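Local structure of lactate utilization protein C (Deinococcus radiodurans, 2G40) at residues Ile136-Arg147 / Glu188-Ser199. The protein may function in L-lactate utilization, as a homodimeric member of the LutC/YkgG family. Sequence-based numbering, arbitrary orientation.
Sequences ISETGTIILDHR and EGRPLTWLSGGS
Ile136 brings CD1 obliquely to the indole of Trp194, 4.1 Å from its CZ3, just before the chain turns back through a G1 beta bulge at Gly140 and Thr141. In that turn Thr139 O accepts a bond from Gly198 N, and Gly140 O accepts one from Gly197 N. Thr141 OG1 lies 2.6 Å from Ser196 OG and is also hydrogen-bonded to Thr139 OG1, which makes a chain of three buried hydroxyls. Strands 141-144 and 192-196 then run antiparallel, Ile142 and Leu144 exchanging paired backbone bonds with Leu195 and Thr193. Ile143, with CG1 anti to its carbonyl carbon (chi1 -58°), lays CD1 over the six-membered ring of Trp194 as a CH-pi contact, 3.6 Å from the centroid. Without the indole, as with an alanine at Trp194, the Ile143 and Ile136 methyls would probably lose their aromatic partner, and Trp194 of the second subunit its stacking mate. Leu144 CB lies over one face of the His146 imidazole, toward its rim. Asp145 sets CB 3.6 Å from Leu192 CD2, and its OD2 receives Arg147 NE at 2.7 Å. His146 NE2 meets Thr193 OG1 at 2.6 Å; Gly151 O holds ND1, so both ring nitrogens are engaged. Arg147 crosses Arg190 at about a right angle, Arg190 NE above the centre of its guanidinium and 3.1 Å from Arg147 CZ. Glu188 OE1 accepts a straighter bond from Arg190 NE and a weak one from Arg147 NH2. The contact thus has a chain of hydroxyls at one end, the Ile143-Trp194 packing in the middle and a salt-bridge network at the other end, where the two acids probably offset the repulsion between the close guanidinium groups; beyond strand 192-196 the sheet continues antiparallel into the second subunit, consistent with the homodimer.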
# COMPACT_ATOMS: atom_id res chain seq x y z
N ILE A 136 -12.95 6.18 -4.14
CA ILE A 136 -13.45 6.15 -5.50
C ILE A 136 -14.66 5.24 -5.57
O ILE A 136 -14.61 4.04 -5.24
CB ILE A 136 -12.37 5.66 -6.47
CG1 ILE A 136 -11.12 6.55 -6.40
CG2 ILE A 136 -12.91 5.62 -7.88
CD1 ILE A 136 -9.87 5.80 -6.78
N SER A 137 -15.77 5.82 -6.01
CA SER A 137 -17.03 5.09 -6.03
C SER A 137 -17.04 3.95 -7.04
O SER A 137 -17.53 2.88 -6.73
CB SER A 137 -18.20 6.03 -6.26
OG SER A 137 -18.30 6.51 -7.59
N GLU A 138 -16.49 4.17 -8.23
CA GLU A 138 -16.64 3.18 -9.32
C GLU A 138 -16.02 1.83 -8.99
O GLU A 138 -16.54 0.79 -9.40
CB GLU A 138 -16.11 3.72 -10.66
CG GLU A 138 -14.61 3.95 -10.77
CD GLU A 138 -14.17 4.34 -12.18
OE1 GLU A 138 -14.92 4.06 -13.14
OE2 GLU A 138 -13.07 4.91 -12.34
N THR A 139 -14.93 1.85 -8.22
CA THR A 139 -14.22 0.64 -7.86
C THR A 139 -14.29 0.32 -6.38
O THR A 139 -13.72 -0.66 -5.94
CB THR A 139 -12.76 0.72 -8.32
OG1 THR A 139 -12.16 1.91 -7.81
CG2 THR A 139 -12.69 0.74 -9.82
N GLY A 140 -14.99 1.14 -5.60
CA GLY A 140 -15.07 0.92 -4.16
C GLY A 140 -13.68 0.95 -3.55
O GLY A 140 -13.32 0.08 -2.74
N THR A 141 -12.89 1.91 -3.98
CA THR A 141 -11.49 2.03 -3.53
C THR A 141 -11.33 3.07 -2.47
O THR A 141 -11.87 4.17 -2.58
CB THR A 141 -10.57 2.46 -4.69
OG1 THR A 141 -10.61 1.46 -5.71
CG2 THR A 141 -9.11 2.65 -4.22
N ILE A 142 -10.54 2.73 -1.46
CA ILE A 142 -10.16 3.70 -0.49
C ILE A 142 -8.64 3.82 -0.62
O ILE A 142 -7.91 2.82 -0.59
CB ILE A 142 -10.58 3.31 0.92
CG1 ILE A 142 -12.11 3.32 1.04
CG2 ILE A 142 -9.97 4.27 1.90
CD1 ILE A 142 -12.64 2.61 2.26
N ILE A 143 -8.19 5.05 -0.79
CA ILE A 143 -6.76 5.31 -0.84
C ILE A 143 -6.31 5.98 0.46
O ILE A 143 -6.88 6.99 0.89
CB ILE A 143 -6.38 6.23 -1.99
CG1 ILE A 143 -6.81 5.63 -3.33
CG2 ILE A 143 -4.84 6.51 -1.95
CD1 ILE A 143 -6.69 6.58 -4.54
N LEU A 144 -5.29 5.39 1.05
CA LEU A 144 -4.59 5.96 2.16
C LEU A 144 -3.28 6.54 1.68
O LEU A 144 -2.55 5.89 0.93
CB LEU A 144 -4.26 4.89 3.19
CG LEU A 144 -5.38 3.98 3.69
CD1 LEU A 144 -4.83 3.21 4.90
CD2 LEU A 144 -6.66 4.71 4.06
N ASP A 145 -2.96 7.71 2.21
CA ASP A 145 -1.65 8.32 1.99
C ASP A 145 -0.85 8.48 3.28
O ASP A 145 0.20 9.11 3.27
CB ASP A 145 -1.74 9.64 1.20
CG ASP A 145 -2.42 10.77 1.98
OD1 ASP A 145 -2.87 10.55 3.11
OD2 ASP A 145 -2.52 11.87 1.41
N HIS A 146 -1.35 7.91 4.37
CA HIS A 146 -0.57 7.69 5.59
C HIS A 146 -0.13 8.96 6.27
O HIS A 146 0.91 9.02 6.88
CB HIS A 146 0.56 6.71 5.24
CG HIS A 146 0.02 5.41 4.74
ND1 HIS A 146 -0.67 4.54 5.55
CD2 HIS A 146 -0.04 4.89 3.49
CE1 HIS A 146 -1.10 3.52 4.84
NE2 HIS A 146 -0.71 3.69 3.59
N ARG A 147 -0.97 9.97 6.11
CA ARG A 147 -0.88 11.19 6.86
C ARG A 147 -1.29 10.91 8.31
O ARG A 147 -1.53 9.74 8.69
CB ARG A 147 -1.71 12.26 6.18
CG ARG A 147 -1.05 12.78 4.91
CD ARG A 147 -2.00 13.64 4.14
NE ARG A 147 -1.52 14.00 2.81
CZ ARG A 147 -0.68 15.00 2.54
NH1 ARG A 147 -0.19 15.76 3.51
NH2 ARG A 147 -0.31 15.23 1.29
N GLU A 188 4.97 14.45 -3.17
CA GLU A 188 5.63 14.57 -1.86
C GLU A 188 6.39 13.33 -1.42
O GLU A 188 7.13 13.36 -0.42
CB GLU A 188 4.60 14.90 -0.78
CG GLU A 188 4.27 16.36 -0.66
CD GLU A 188 2.97 16.62 0.07
OE1 GLU A 188 2.55 15.76 0.88
OE2 GLU A 188 2.38 17.69 -0.17
N GLY A 189 6.22 12.23 -2.15
CA GLY A 189 6.87 10.99 -1.82
C GLY A 189 6.13 10.18 -0.77
O GLY A 189 6.69 9.21 -0.22
N ARG A 190 4.87 10.52 -0.49
CA ARG A 190 4.11 9.77 0.50
C ARG A 190 3.69 8.47 -0.14
O ARG A 190 3.31 8.44 -1.31
CB ARG A 190 2.87 10.50 0.94
CG ARG A 190 3.14 11.77 1.70
CD ARG A 190 1.87 12.38 2.20
NE ARG A 190 2.14 13.71 2.75
CZ ARG A 190 2.63 13.94 3.96
NH1 ARG A 190 2.90 12.94 4.78
NH2 ARG A 190 2.83 15.19 4.36
N PRO A 191 3.75 7.39 0.63
CA PRO A 191 3.25 6.12 0.13
C PRO A 191 1.74 6.12 0.01
O PRO A 191 1.05 6.78 0.80
CB PRO A 191 3.67 5.13 1.21
CG PRO A 191 3.74 5.98 2.46
CD PRO A 191 4.24 7.28 2.02
N LEU A 192 1.24 5.36 -0.95
CA LEU A 192 -0.21 5.18 -1.08
C LEU A 192 -0.55 3.74 -0.96
O LEU A 192 0.16 2.88 -1.48
CB LEU A 192 -0.74 5.67 -2.41
CG LEU A 192 -0.44 7.09 -2.89
CD1 LEU A 192 -1.14 7.27 -4.20
CD2 LEU A 192 -0.90 8.14 -1.91
N THR A 193 -1.67 3.48 -0.30
CA THR A 193 -2.21 2.14 -0.20
C THR A 193 -3.62 2.22 -0.74
O THR A 193 -4.44 2.97 -0.24
CB THR A 193 -2.18 1.68 1.27
OG1 THR A 193 -0.84 1.76 1.78
CG2 THR A 193 -2.71 0.30 1.38
N TRP A 194 -3.90 1.47 -1.80
CA TRP A 194 -5.22 1.47 -2.41
C TRP A 194 -5.90 0.17 -2.04
O TRP A 194 -5.44 -0.91 -2.43
CB TRP A 194 -5.12 1.48 -3.91
CG TRP A 194 -4.59 2.72 -4.55
CD1 TRP A 194 -3.53 3.45 -4.16
CD2 TRP A 194 -5.10 3.32 -5.73
NE1 TRP A 194 -3.35 4.51 -5.02
CE2 TRP A 194 -4.29 4.45 -6.00
CE3 TRP A 194 -6.15 3.02 -6.61
CZ2 TRP A 194 -4.52 5.28 -7.10
CZ3 TRP A 194 -6.38 3.83 -7.68
CH2 TRP A 194 -5.55 4.95 -7.93
N LEU A 195 -7.01 0.28 -1.34
CA LEU A 195 -7.79 -0.85 -0.87
C LEU A 195 -9.06 -0.83 -1.70
O LEU A 195 -9.74 0.17 -1.70
CB LEU A 195 -8.12 -0.66 0.60
CG LEU A 195 -6.93 -0.19 1.45
CD1 LEU A 195 -7.40 0.37 2.76
CD2 LEU A 195 -5.98 -1.35 1.66
N SER A 196 -9.36 -1.91 -2.42
CA SER A 196 -10.43 -1.87 -3.43
C SER A 196 -11.32 -3.09 -3.40
O SER A 196 -10.84 -4.22 -3.27
CB SER A 196 -9.87 -1.76 -4.85
OG SER A 196 -9.09 -0.58 -5.02
N GLY A 197 -12.62 -2.85 -3.50
CA GLY A 197 -13.61 -3.89 -3.73
C GLY A 197 -13.57 -4.34 -5.18
O GLY A 197 -13.78 -5.52 -5.47
N GLY A 198 -13.29 -3.39 -6.07
CA GLY A 198 -13.22 -3.65 -7.50
C GLY A 198 -14.52 -3.25 -8.17
O GLY A 198 -15.47 -2.85 -7.50
N SER A 199 -14.56 -3.35 -9.49
CA SER A 199 -15.76 -3.00 -10.24
C SER A 199 -16.79 -4.12 -10.09
O SER A 199 -18.00 -3.88 -10.26
CB SER A 199 -15.42 -2.75 -11.71
OG SER A 199 -15.08 -3.96 -12.36
O HOH W 1 -12.05 -0.39 0.05
O HOH W 2 2.47 10.13 4.35
O HOH W 3 1.37 18.09 2.45